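Local atomic coordinates of membrane protein implicated in regulation of membrane protease activity (Corynebacterium glutamicum ATCC 13032, PDB entry 3CP0), a protein that is of unknown detailed function but probably helps regulate membrane protease activity through a soluble, NfeD-like partner-binding domain. Residues R22-V25 with G26-A29. Numbering follows the deposited sequence. Where two conformers were deposited one is given.
With ZN (zinc ion), chain B.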
loop_
_atom_site.group_PDB
_atom_site.type_symbol
_atom_site.label_atom_id
_atom_site.label_comp_id
_atom_site.label_asym_id
_atom_site.label_seq_id
_atom_site.Cartn_x
_atom_site.Cartn_y
_atom_site.Cartn_z
ATOM N N ARG A 22 -3.359 -4.367 12.006
ATOM C CA ARG A 22 -4.365 -5.277 11.426
ATOM C C ARG A 22 -5.724 -4.634 11.044
ATOM O O ARG A 22 -6.412 -5.121 10.134
ATOM C CB ARG A 22 -4.614 -6.415 12.418
ATOM C CG ARG A 22 -4.841 -7.799 11.814
ATOM C CD ARG A 22 -3.534 -8.437 11.309
ATOM N NE ARG A 22 -3.783 -9.048 10.012
ATOM C CZ ARG A 22 -2.933 -9.059 8.987
ATOM N NH1 ARG A 22 -1.722 -8.520 9.093
ATOM N NH2 ARG A 22 -3.308 -9.621 7.848
ATOM N N ALA A 23 -6.114 -3.573 11.760
ATOM C CA ALA A 23 -7.381 -2.829 11.513
ATOM C C ALA A 23 -7.299 -1.996 10.233
ATOM O O ALA A 23 -8.330 -1.538 9.715
ATOM C CB ALA A 23 -7.709 -1.929 12.680
ATOM N N LEU A 24 -6.077 -1.815 9.730
ATOM C CA LEU A 24 -5.854 -1.072 8.475
ATOM C C LEU A 24 -6.193 -1.903 7.215
ATOM O O LEU A 24 -6.324 -1.362 6.138
ATOM C CB LEU A 24 -4.436 -0.522 8.370
ATOM C CG LEU A 24 -4.145 0.564 9.428
ATOM C CD1 LEU A 24 -2.708 0.972 9.307
ATOM C CD2 LEU A 24 -5.093 1.790 9.330
ATOM N N VAL A 25 -6.334 -3.212 7.385
ATOM C CA VAL A 25 -6.540 -4.063 6.221
ATOM C C VAL A 25 -7.951 -3.804 5.739
ATOM O O VAL A 25 -8.881 -3.832 6.524
ATOM C CB VAL A 25 -6.291 -5.524 6.606
ATOM C CG1 VAL A 25 -6.611 -6.396 5.482
ATOM C CG2 VAL A 25 -4.816 -5.681 7.029
ATOM N N GLY A 26 -8.078 -3.543 4.442
ATOM C CA GLY A 26 -9.317 -3.205 3.804
ATOM C C GLY A 26 -9.399 -1.705 3.536
ATOM O O GLY A 26 -10.256 -1.280 2.747
ATOM N N HIS A 27 -8.506 -0.921 4.135
ATOM C CA HIS A 27 -8.487 0.548 3.824
ATOM C C HIS A 27 -7.932 0.796 2.433
ATOM O O HIS A 27 -6.990 0.098 1.994
ATOM C CB HIS A 27 -7.535 1.311 4.767
ATOM C CG HIS A 27 -8.074 1.550 6.157
ATOM N ND1 HIS A 27 -8.821 0.621 6.869
ATOM C CD2 HIS A 27 -7.902 2.618 6.990
ATOM C CE1 HIS A 27 -9.090 1.114 8.069
ATOM N NE2 HIS A 27 -8.565 2.328 8.150
ATOM N N ARG A 28 -8.424 1.833 1.769
ATOM C CA ARG A 28 -7.728 2.343 0.592
ATOM C C ARG A 28 -6.552 3.241 0.984
ATOM O O ARG A 28 -6.504 3.800 2.113
ATOM C CB ARG A 28 -8.715 3.085 -0.269
ATOM C CG ARG A 28 -9.715 2.039 -0.896
ATOM C CD ARG A 28 -10.894 2.766 -1.360
ATOM N NE ARG A 28 -11.879 1.831 -1.904
ATOM C CZ ARG A 28 -12.787 1.182 -1.171
ATOM N NH1 ARG A 28 -12.854 1.374 0.168
ATOM N NH2 ARG A 28 -13.644 0.368 -1.773
ATOM N N ALA A 29 -5.643 3.464 0.042
ATOM C CA ALA A 29 -4.496 4.353 0.304
ATOM C C ALA A 29 -4.093 5.005 -1.013
ATOM O O ALA A 29 -4.266 4.414 -2.089
ATOM C CB ALA A 29 -3.330 3.542 0.879
HETATM ZN ZN ZN B . -8.599 3.629 9.730
HETATM O O HOH W 1 -10.632 -1.658 6.670
HETATM O O HOH W 2 -8.476 2.375 11.443
#
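The imidazole of H27 is folded back across the turn it closes, lying against L24 while its far nitrogen, NE2, binds a zinc ion at 2.0 Å. A type II beta turn from L24 to H27 makes this possible: H27 N donates to L24 O at 3.0 Å, nearly straight at the hydrogen (158°) but reaching the oxygen from above its carbonyl plane. G26 occupies the third position of the turn with a positive phi of 103°, where a side chain would collide with V25 O; glycine suits the place. With CG anti to the carbonyl carbon (chi1 -77°), the H27 ring is carried back against L24 and the A23 carbonyl, A23 O lying 3.2 Å from H27 CE1. One face rests on L24, whose CA sits 4.0 Å from the ring centroid in a CH-pi contact and whose CD2 comes within 3.7 Å of H27 NE2. Leucine suits this site because CD2, one methyl of its branched end, lies over the same face as CA, while the side chain also touches L44 and I71 in the beta barrel, probably OB-like. The other nitrogen is held by water: H27 ND1 donates, in the ring plane, to a water 2.9 Å away, which donates to V25 O at 2.8 Å. D45 and a second water, 2.1 Å from the zinc ion, are further ligands. Held by water at ND1 and zinc at NE2, with leucine against one face, the imidazole probably rotates little; since ND1 carries the proton, NE2 keeps its lone pair for the metal.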